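Local coordinates for probable porin (Pseudomonas aeruginosa, PDB 4FSO), which probably acts as a porin, a beta-barrel channel through which small solutes cross the outer membrane, at residues A[105-110]-A[116-121]; A[175-180]-A[217-222]; A[361-366]-A[371-376]. One frame throughout, in Å; residues are numbered along the deposited sequence.

In the fold
The three contacts follow one another along the chain in a beta-barrel of the OprD porin family. Contacts 1 and 3 are neighbouring-strand pairings beside short connections, probably at the periplasmic end, and their centres are 33 Å apart. Contact 2 differs in kind: there the loop segment 175-180 packs against the start of strand 219-231, probably towards the extracellular side. Its centre lies 24 Å from that of contact 1 and 37 Å from that of contact 3, on the opposite side of the chain's centre from the latter. None of the three touches another; contacts 1 and 2 come nearest, about 10 Å between closest atoms. Contact 1 also meets a bound detergent molecule.

Contact 1 of 3, residues A[105-110]-A[116-121]; sequences GVAGKM and QFRYGA. With C8E ((hydroxyethyloxy)tri(ethyloxy)octane), chain J.
The carbonyl oxygen of Tyr-119 is approached by two neighbours on the facing strand: the N-H of Gly-108, whose N is 2.8 Å away, and the CA-H of Ala-107. The Gly-108 bond is bent, with 136° at the hydrogen. Tyr-119 N returns the bond to Gly-108 O, and Met-110 and Phe-117 exchange a second reciprocal pair, so antiparallel strands are stitched together beside the turn of a beta hairpin.

At Gly-120 the chain turns a corner. With no side chain and a positive phi of 128°, it lets its CA lie 3.9 Å from Ala-107 CA; beyond it, Ala-121 N still reaches Val-106 O. The small Ala-121 CB fits against Gly-105, 3.5 Å from its CA.

Lys-109 and Arg-118 share one face, and their aliphatic parts meet where Lys-109 CB lies 3.6 Å from Arg-118 CG. The extended lysine carries NZ on to Asp-66 and Ser-54 O. Asp-66 also makes a weak, long ion pair with Arg-118, so one carboxylate serves both cations.

On the other face Met-110 SD lies 4.3 Å from Phe-117 CD2. Phe-117 leaves the strand on this face, and a CG opposite the amide nitrogen (chi1 175°) lays the ring beside the carbonyl carbon. The detergent runs past both residues: its C10 is 3.5 Å from Phe-117 CB, while C3 sits at the ring's edge near its plane. The two faces thus differ in chemistry, apolar towards detergent and, presumably, membrane, and charged on the side that probably faces the barrel interior.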
loop_
_atom_site.group_PDB
_atom_site.type_symbol
_atom_site.label_atom_id
_atom_site.label_comp_id
_atom_site.label_asym_id
_atom_site.label_seq_id
_atom_site.Cartn_x
_atom_site.Cartn_y
_atom_site.Cartn_z
ATOM N N GLY A 105 16.692 -2.385 -11.897
ATOM C CA GLY A 105 17.329 -2.549 -10.616
ATOM C C GLY A 105 17.948 -3.904 -10.379
ATOM O O GLY A 105 17.507 -4.920 -10.914
ATOM N N VAL A 106 18.978 -3.900 -9.545
ATOM C CA VAL A 106 19.607 -5.114 -9.083
ATOM C C VAL A 106 19.714 -5.091 -7.557
ATOM O O VAL A 106 19.961 -4.037 -6.959
ATOM C CB VAL A 106 20.995 -5.249 -9.732
ATOM C CG1 VAL A 106 21.858 -6.238 -8.992
ATOM C CG2 VAL A 106 20.837 -5.645 -11.193
ATOM N N ALA A 107 19.492 -6.242 -6.926
ATOM C CA ALA A 107 19.826 -6.401 -5.522
ATOM C C ALA A 107 20.521 -7.724 -5.290
ATOM O O ALA A 107 20.134 -8.740 -5.863
ATOM C CB ALA A 107 18.598 -6.302 -4.638
ATOM N N GLY A 108 21.550 -7.699 -4.439
ATOM C CA GLY A 108 22.189 -8.912 -3.975
ATOM C C GLY A 108 21.553 -9.366 -2.669
ATOM O O GLY A 108 21.120 -8.545 -1.867
ATOM N N LYS A 109 21.494 -10.677 -2.459
ATOM C CA LYS A 109 20.959 -11.217 -1.224
ATOM C C LYS A 109 21.865 -12.296 -0.646
ATOM O O LYS A 109 22.522 -13.016 -1.392
ATOM C CB LYS A 109 19.542 -11.765 -1.435
ATOM C CG LYS A 109 19.414 -12.762 -2.558
ATOM C CD LYS A 109 17.964 -13.068 -2.903
ATOM C CE LYS A 109 17.883 -14.270 -3.864
ATOM N NZ LYS A 109 16.596 -14.358 -4.614
ATOM N N MET A 110 21.922 -12.375 0.685
ATOM C CA MET A 110 22.519 -13.521 1.366
ATOM C C MET A 110 21.503 -14.148 2.290
ATOM O O MET A 110 20.501 -13.530 2.648
ATOM C CB MET A 110 23.713 -13.132 2.214
ATOM C CG MET A 110 24.743 -12.298 1.533
ATOM S SD MET A 110 25.495 -11.313 2.832
ATOM C CE MET A 110 25.515 -12.551 4.110
ATOM N N GLN A 116 18.054 -13.376 6.419
ATOM C CA GLN A 116 18.432 -12.963 5.078
ATOM C C GLN A 116 18.695 -11.463 4.964
ATOM O O GLN A 116 18.063 -10.648 5.635
ATOM C CB GLN A 116 17.387 -13.432 4.061
ATOM C CG GLN A 116 15.984 -13.469 4.615
ATOM C CD GLN A 116 15.228 -14.724 4.222
ATOM O OE1 GLN A 116 14.660 -15.415 5.077
ATOM N NE2 GLN A 116 15.205 -15.021 2.925
ATOM N N PHE A 117 19.658 -11.109 4.121
ATOM C CA PHE A 117 20.043 -9.722 3.926
ATOM C C PHE A 117 19.940 -9.422 2.442
ATOM O O PHE A 117 20.167 -10.292 1.619
ATOM C CB PHE A 117 21.477 -9.476 4.440
ATOM C CG PHE A 117 21.995 -8.085 4.160
ATOM C CD1 PHE A 117 21.509 -6.990 4.866
ATOM C CD2 PHE A 117 22.952 -7.871 3.179
ATOM C CE1 PHE A 117 21.971 -5.705 4.601
ATOM C CE2 PHE A 117 23.419 -6.591 2.906
ATOM C CZ PHE A 117 22.928 -5.506 3.622
ATOM N N ARG A 118 19.579 -8.195 2.101
ATOM C CA ARG A 118 19.526 -7.779 0.708
ATOM C C ARG A 118 20.079 -6.380 0.640
ATOM O O ARG A 118 19.925 -5.594 1.584
ATOM C CB ARG A 118 18.090 -7.786 0.163
ATOM C CG ARG A 118 17.499 -9.166 -0.033
ATOM C CD ARG A 118 16.006 -9.107 -0.300
ATOM N NE ARG A 118 15.716 -8.659 -1.657
ATOM C CZ ARG A 118 14.853 -7.697 -1.969
ATOM N NH1 ARG A 118 14.171 -7.069 -1.008
ATOM N NH2 ARG A 118 14.677 -7.371 -3.249
ATOM N N TYR A 119 20.718 -6.072 -0.479
ATOM C CA TYR A 119 21.221 -4.738 -0.724
ATOM C C TYR A 119 20.962 -4.479 -2.194
ATOM O O TYR A 119 21.204 -5.350 -3.016
ATOM C CB TYR A 119 22.716 -4.650 -0.375
ATOM C CG TYR A 119 23.285 -3.239 -0.319
ATOM C CD1 TYR A 119 22.837 -2.236 -1.180
ATOM C CD2 TYR A 119 24.281 -2.914 0.590
ATOM C CE1 TYR A 119 23.353 -0.957 -1.137
ATOM C CE2 TYR A 119 24.811 -1.631 0.643
ATOM C CZ TYR A 119 24.340 -0.659 -0.225
ATOM O OH TYR A 119 24.859 0.613 -0.179
ATOM N N GLY A 120 20.443 -3.291 -2.509
ATOM C CA GLY A 120 20.153 -2.894 -3.876
ATOM C C GLY A 120 18.732 -2.391 -4.096
ATOM O O GLY A 120 18.160 -1.722 -3.247
ATOM N N ALA A 121 18.164 -2.727 -5.247
ATOM C CA ALA A 121 16.845 -2.251 -5.643
ATOM C C ALA A 121 15.710 -3.023 -4.932
ATOM O O ALA A 121 15.825 -4.206 -4.670
ATOM C CB ALA A 121 16.699 -2.303 -7.181
HETATM C C1 C8E J . 19.790 -1.452 8.412
HETATM C C2 C8E J . 19.707 -2.786 7.662
HETATM C C3 C8E J . 21.078 -3.465 7.549
HETATM C C4 C8E J . 21.572 -4.083 8.865
HETATM C C5 C8E J . 23.034 -4.539 8.794
HETATM C C6 C8E J . 23.169 -6.028 9.110
HETATM C C7 C8E J . 24.187 -6.715 8.204
HETATM C C8 C8E J . 24.123 -8.212 8.536
HETATM O O9 C8E J . 24.848 -8.988 7.589
HETATM C C10 C8E J . 24.067 -9.910 6.823
HETATM C C11 C8E J . 24.077 -11.323 7.432
HETATM O O12 C8E J . 23.574 -12.288 6.509
HETATM C C13 C8E J . 22.994 -13.426 7.143
HETATM C C14 C8E J . 23.800 -13.842 8.368
HETATM O O15 C8E J . 22.962 -14.103 9.474
#

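Contact 2 of 3, residues A[175-180]-A[217-222]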
loop_
_atom_site.group_PDB
_atom_site.type_symbol
_atom_site.label_atom_id
_atom_site.label_comp_id
_atom_site.label_asym_id
_atom_site.label_seq_id
_atom_site.Cartn_x
_atom_site.Cartn_y
_atom_site.Cartn_z
ATOM N N ILE A 175 14.465 10.535 -1.104
ATOM C CA ILE A 175 13.166 10.147 -0.553
ATOM C C ILE A 175 12.356 11.322 0.005
ATOM O O ILE A 175 12.884 12.229 0.635
ATOM C CB ILE A 175 13.346 9.065 0.490
ATOM C CG1 ILE A 175 14.245 7.964 -0.078
ATOM C CG2 ILE A 175 12.003 8.540 0.966
ATOM C CD1 ILE A 175 14.031 6.577 0.549
ATOM N N ARG A 176 11.060 11.290 -0.254
ATOM C CA ARG A 176 10.211 12.451 -0.097
ATOM C C ARG A 176 9.030 12.168 0.769
ATOM O O ARG A 176 8.488 11.061 0.800
ATOM C CB ARG A 176 9.659 12.885 -1.451
ATOM C CG ARG A 176 10.486 13.893 -2.158
ATOM C CD ARG A 176 10.199 13.878 -3.635
ATOM N NE ARG A 176 10.911 14.969 -4.294
ATOM C CZ ARG A 176 12.231 15.004 -4.488
ATOM N NH1 ARG A 176 13.013 14.003 -4.073
ATOM N NH2 ARG A 176 12.773 16.051 -5.101
ATOM N N LEU A 177 8.620 13.222 1.447
ATOM C CA LEU A 177 7.414 13.231 2.212
ATOM C C LEU A 177 6.270 13.381 1.228
ATOM O O LEU A 177 6.316 14.216 0.320
ATOM C CB LEU A 177 7.449 14.426 3.147
ATOM C CG LEU A 177 6.230 14.555 4.041
ATOM C CD1 LEU A 177 6.213 13.443 5.067
ATOM C CD2 LEU A 177 6.282 15.898 4.689
ATOM N N HIS A 178 5.239 12.563 1.396
ATOM C CA HIS A 178 4.062 12.704 0.567
ATOM C C HIS A 178 3.429 14.051 0.892
ATOM O O HIS A 178 3.367 14.468 2.059
ATOM C CB HIS A 178 3.074 11.579 0.831
ATOM C CG HIS A 178 1.813 11.700 0.025
ATOM N ND1 HIS A 178 0.649 12.228 0.541
ATOM C CD2 HIS A 178 1.555 11.388 -1.265
ATOM C CE1 HIS A 178 -0.281 12.220 -0.400
ATOM N NE2 HIS A 178 0.240 11.718 -1.500
ATOM N N CYS A 179 2.959 14.736 -0.139
ATOM C CA CYS A 179 2.557 16.114 0.029
ATOM C C CYS A 179 1.365 16.436 -0.866
ATOM O O CYS A 179 0.830 17.548 -0.831
ATOM C CB CYS A 179 3.744 17.032 -0.310
ATOM S SG CYS A 179 3.895 17.432 -2.080
ATOM N N LYS A 180 0.944 15.445 -1.648
ATOM C CA LYS A 180 0.008 15.665 -2.750
ATOM C C LYS A 180 -1.404 16.027 -2.332
ATOM O O LYS A 180 -2.332 15.267 -2.592
ATOM C CB LYS A 180 -0.022 14.466 -3.714
ATOM N N ASN A 217 15.273 13.638 9.584
ATOM C CA ASN A 217 15.086 15.098 9.461
ATOM C C ASN A 217 13.732 15.555 8.957
ATOM O O ASN A 217 13.559 16.698 8.550
ATOM C CB ASN A 217 16.222 15.792 8.703
ATOM C CG ASN A 217 17.472 15.919 9.554
ATOM O OD1 ASN A 217 17.395 16.151 10.768
ATOM N ND2 ASN A 217 18.624 15.736 8.934
ATOM N N VAL A 218 12.761 14.660 9.007
ATOM C CA VAL A 218 11.410 15.027 8.679
ATOM C C VAL A 218 10.544 14.553 9.825
ATOM O O VAL A 218 9.891 15.358 10.499
ATOM C CB VAL A 218 10.976 14.366 7.370
ATOM C CG1 VAL A 218 9.488 14.688 7.024
ATOM C CG2 VAL A 218 11.927 14.781 6.255
ATOM N N TYR A 219 10.559 13.245 10.055
ATOM C CA TYR A 219 9.586 12.639 10.957
ATOM C C TYR A 219 10.003 11.293 11.474
ATOM O O TYR A 219 10.721 10.528 10.808
ATOM C CB TYR A 219 8.174 12.542 10.310
ATOM C CG TYR A 219 7.921 11.386 9.318
ATOM C CD1 TYR A 219 7.551 10.119 9.761
ATOM C CD2 TYR A 219 8.000 11.590 7.936
ATOM C CE1 TYR A 219 7.304 9.090 8.869
ATOM C CE2 TYR A 219 7.737 10.559 7.019
ATOM C CZ TYR A 219 7.393 9.312 7.487
ATOM O OH TYR A 219 7.158 8.284 6.583
ATOM N N ARG A 220 9.533 11.017 12.682
ATOM C CA ARG A 220 9.583 9.682 13.245
ATOM C C ARG A 220 8.149 9.160 13.432
ATOM O O ARG A 220 7.203 9.925 13.659
ATOM C CB ARG A 220 10.404 9.649 14.548
ATOM C CG ARG A 220 10.078 10.736 15.563
ATOM C CD ARG A 220 10.975 10.641 16.828
ATOM N NE ARG A 220 12.301 11.258 16.668
ATOM C CZ ARG A 220 12.730 12.329 17.340
ATOM N NH1 ARG A 220 11.948 12.919 18.236
ATOM N NH2 ARG A 220 13.950 12.811 17.117
ATOM N N GLN A 221 8.005 7.851 13.324
ATOM C CA GLN A 221 6.716 7.222 13.334
ATOM C C GLN A 221 6.800 5.856 14.040
ATOM O O GLN A 221 7.703 5.065 13.777
ATOM C CB GLN A 221 6.245 7.087 11.875
ATOM C CG GLN A 221 4.822 6.595 11.675
ATOM C CD GLN A 221 4.346 6.800 10.230
ATOM O OE1 GLN A 221 4.479 5.917 9.377
ATOM N NE2 GLN A 221 3.794 7.974 9.958
ATOM N N ARG A 222 5.864 5.595 14.942
ATOM C CA ARG A 222 5.738 4.291 15.575
ATOM C C ARG A 222 4.429 3.660 15.118
ATOM O O ARG A 222 3.477 4.359 14.735
ATOM C CB ARG A 222 5.694 4.412 17.102
ATOM C CG ARG A 222 6.933 4.987 17.763
ATOM C CD ARG A 222 6.840 4.847 19.295
ATOM N NE ARG A 222 5.922 5.807 19.914
ATOM C CZ ARG A 222 5.209 5.571 21.016
ATOM N NH1 ARG A 222 5.276 4.393 21.633
ATOM N NH2 ARG A 222 4.415 6.517 21.498
#
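Leu-177 meets Val-218 and Tyr-219 where a loop packs against the head of a wall strand, an arrangement belonging to the beta-barrel of the OprD porin family. Segment 175-180 has no regular secondary structure and lies in the long connection between strands 173-174 and 193-203; segment 217-222 leads into strand 219-231.

Across the contact the interaction is apolar alone, with no hydrogen bond between the segments. One methyl of the leucine does most of the touching: Leu-177 CD1 lies 4.0 Å from Val-218 CG1 and also rests against the tyrosine. The other methyl, Leu-177 CD2, adds a second approach to Val-218 CG1 at 4.1 Å. The first torsion sets CG anti to the backbone N (chi1 -179°), and the end of the side chain spans much of the 7.8 Å between Leu-177 CA and Val-218 CA. Leucine suits this place because its forked, apolar end fills the corner between valine and ring, with CD1 lying against both, while the compact valine presents a single methyl. All three residues are buried, and Leu-177 also touches Tyr-184 and Ala-254.

The aromatic part of the contact is a methyl against a ring. Leu-177 CD1 comes to the Tyr-219 ring obliquely, whereas Val-218 CG1 lies in the ring plane at its edge, so the tyrosine is flanked by the residue before it as well as by the loop.

A disulfide, a ring stack and backbone hydrogen bonding hold the loop from elsewhere. Cys-179 is joined to Cys-186, His-178 stacks on Tyr-290, and Leu-177 pairs through its backbone with Thr-188. Between the two segments, the closest approach is Leu-177 CD1 to Tyr-219 CE2, 3.8 Å.

Contact 3 of 3, residues A[361-366]-A[371-376]; sequences KYIVQS and DLSLRL
Strands 361-363 and 373-376 run almost exactly antiparallel, at 174° with their axes 4.5 Å apart, Tyr-362 and Leu-374 exchanging backbone hydrogen bonds while Lys-361 with Arg-375 and Ile-363 with Ser-373 form the non-hydrogen-bonded pairs on either side. The ladder goes on past the regular strands. Val-364 N donates to Leu-372 O over 3.1 Å, and Asp-371 N reaches Val-364 O at 2.8 Å in a nearly straight bond. Asp-371 has a positive phi (76°), a conformation that aspartate adopts more readily than beta-branched residues do, and it suits the chain's return from the turn.

Lys-361, Ile-363, Ser-373 and Arg-375 lie on one face. The lysine, its chain running straight on from CB (chi1 -175°), passes alongside the small serine, its CE 3.4 Å from Ser-373 OG. Lys-361 CG also lies 4.1 Å from Arg-375 CG, so these two cationic chains touch by their methylenes. Their charges are kept apart, and Arg-375 NH2 forms a salt bridge with Glu-359. Ile-363 CG2 meets Asp-371 across the end of the ladder, 4.0 Å from its OD1.

Tyr-362 and Leu-374 share the other face, where Tyr-362 CB lies 4.3 Å from Leu-374 CB before the ring leads away. Nearer the turn Val-364 CG1 packs on Leu-372 CB at 3.8 Å, an apolar touch between branched residues. Leu-372 and Leu-374 also touch Tyr-401 and Ala-399 of strand 392-404, which extends the wall. The whole is a beta hairpin of neighbouring strands closed by a short turn, probably periplasmic, as expected of an outer-membrane porin barrel.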
loop_
_atom_site.group_PDB
_atom_site.type_symbol
_atom_site.label_atom_id
_atom_site.label_comp_id
_atom_site.label_asym_id
_atom_site.label_seq_id
_atom_site.Cartn_x
_atom_site.Cartn_y
_atom_site.Cartn_z
ATOM N N LYS A 361 -13.720 -7.008 -11.371
ATOM C CA LYS A 361 -12.537 -7.718 -11.817
ATOM C C LYS A 361 -12.930 -8.993 -12.534
ATOM O O LYS A 361 -13.782 -9.749 -12.058
ATOM C CB LYS A 361 -11.641 -8.050 -10.635
ATOM C CG LYS A 361 -10.319 -8.678 -11.016
ATOM C CD LYS A 361 -9.581 -9.152 -9.767
ATOM C CE LYS A 361 -8.094 -9.395 -10.035
ATOM N NZ LYS A 361 -7.417 -10.069 -8.887
ATOM N N TYR A 362 -12.313 -9.232 -13.684
ATOM C CA TYR A 362 -12.533 -10.500 -14.380
ATOM C C TYR A 362 -11.264 -11.209 -14.834
ATOM O O TYR A 362 -10.455 -10.643 -15.569
ATOM C CB TYR A 362 -13.497 -10.367 -15.568
ATOM C CG TYR A 362 -13.869 -11.724 -16.068
ATOM C CD1 TYR A 362 -14.691 -12.542 -15.313
ATOM C CD2 TYR A 362 -13.353 -12.220 -17.256
ATOM C CE1 TYR A 362 -15.026 -13.805 -15.732
ATOM C CE2 TYR A 362 -13.675 -13.489 -17.692
ATOM C CZ TYR A 362 -14.521 -14.279 -16.923
ATOM O OH TYR A 362 -14.878 -15.549 -17.331
ATOM N N ILE A 363 -11.121 -12.459 -14.397
ATOM C CA ILE A 363 -9.992 -13.319 -14.759
ATOM C C ILE A 363 -10.421 -14.405 -15.741
ATOM O O ILE A 363 -11.198 -15.283 -15.376
ATOM C CB ILE A 363 -9.428 -14.034 -13.527
ATOM C CG1 ILE A 363 -8.849 -13.027 -12.520
ATOM C CG2 ILE A 363 -8.371 -15.027 -13.958
ATOM C CD1 ILE A 363 -9.852 -12.468 -11.523
ATOM N N VAL A 364 -9.930 -14.362 -16.977
ATOM C CA VAL A 364 -10.365 -15.355 -17.961
ATOM C C VAL A 364 -9.908 -16.758 -17.572
ATOM O O VAL A 364 -8.751 -16.968 -17.221
ATOM C CB VAL A 364 -9.981 -14.996 -19.432
ATOM C CG1 VAL A 364 -8.989 -13.863 -19.482
ATOM C CG2 VAL A 364 -9.499 -16.227 -20.200
ATOM N N GLN A 365 -10.839 -17.708 -17.619
ATOM C CA GLN A 365 -10.628 -19.018 -17.002
ATOM C C GLN A 365 -9.893 -20.032 -17.882
ATOM O O GLN A 365 -9.263 -20.966 -17.375
ATOM C CB GLN A 365 -11.966 -19.596 -16.522
ATOM C CG GLN A 365 -12.616 -18.794 -15.417
ATOM C CD GLN A 365 -11.810 -18.826 -14.132
ATOM O OE1 GLN A 365 -12.038 -19.669 -13.263
ATOM N NE2 GLN A 365 -10.859 -17.907 -14.004
ATOM N N SER A 366 -9.985 -19.855 -19.195
ATOM C CA SER A 366 -9.384 -20.799 -20.127
ATOM C C SER A 366 -9.308 -20.250 -21.554
ATOM O O SER A 366 -10.153 -19.468 -21.984
ATOM C CB SER A 366 -10.145 -22.125 -20.103
ATOM O OG SER A 366 -10.063 -22.741 -18.823
ATOM N N ASP A 371 -6.004 -16.545 -17.563
ATOM C CA ASP A 371 -5.377 -15.834 -16.441
ATOM C C ASP A 371 -5.015 -14.373 -16.706
ATOM O O ASP A 371 -4.321 -13.747 -15.904
ATOM C CB ASP A 371 -4.180 -16.601 -15.881
ATOM C CG ASP A 371 -4.595 -17.854 -15.148
ATOM O OD1 ASP A 371 -5.579 -17.796 -14.375
ATOM O OD2 ASP A 371 -3.938 -18.896 -15.355
ATOM N N LEU A 372 -5.483 -13.838 -17.830
ATOM C CA LEU A 372 -5.436 -12.402 -18.063
ATOM C C LEU A 372 -6.502 -11.738 -17.199
ATOM O O LEU A 372 -7.611 -12.252 -17.039
ATOM C CB LEU A 372 -5.673 -12.083 -19.535
ATOM C CG LEU A 372 -6.030 -10.625 -19.852
ATOM C CD1 LEU A 372 -4.898 -9.688 -19.511
ATOM C CD2 LEU A 372 -6.399 -10.462 -21.313
ATOM N N SER A 373 -6.161 -10.596 -16.622
ATOM C CA SER A 373 -7.056 -9.963 -15.676
ATOM C C SER A 373 -7.638 -8.650 -16.219
ATOM O O SER A 373 -6.907 -7.777 -16.710
ATOM C CB SER A 373 -6.338 -9.740 -14.355
ATOM O OG SER A 373 -7.275 -9.437 -13.343
ATOM N N LEU A 374 -8.962 -8.540 -16.141
ATOM C CA LEU A 374 -9.660 -7.313 -16.498
ATOM C C LEU A 374 -10.184 -6.682 -15.240
ATOM O O LEU A 374 -10.913 -7.304 -14.460
ATOM C CB LEU A 374 -10.822 -7.597 -17.430
ATOM C CG LEU A 374 -10.329 -8.245 -18.711
ATOM C CD1 LEU A 374 -11.474 -8.404 -19.689
ATOM C CD2 LEU A 374 -9.200 -7.401 -19.300
ATOM N N ARG A 375 -9.815 -5.431 -15.038
ATOM C CA ARG A 375 -10.185 -4.778 -13.809
ATOM C C ARG A 375 -10.748 -3.394 -14.054
ATOM O O ARG A 375 -10.126 -2.563 -14.728
ATOM C CB ARG A 375 -8.964 -4.687 -12.909
ATOM C CG ARG A 375 -9.286 -4.764 -11.443
ATOM C CD ARG A 375 -8.119 -4.255 -10.651
ATOM N NE ARG A 375 -8.461 -4.100 -9.244
ATOM C CZ ARG A 375 -7.736 -3.411 -8.379
ATOM N NH1 ARG A 375 -6.630 -2.796 -8.776
ATOM N NH2 ARG A 375 -8.118 -3.335 -7.118
ATOM N N LEU A 376 -11.920 -3.146 -13.485
ATOM C CA LEU A 376 -12.549 -1.842 -13.595
ATOM C C LEU A 376 -12.660 -1.142 -12.249
ATOM O O LEU A 376 -13.278 -1.672 -11.336
ATOM C CB LEU A 376 -13.934 -1.996 -14.208
ATOM C CG LEU A 376 -14.759 -0.722 -14.270
ATOM C CD1 LEU A 376 -13.937 0.363 -14.893
ATOM C CD2 LEU A 376 -16.028 -0.959 -15.069
#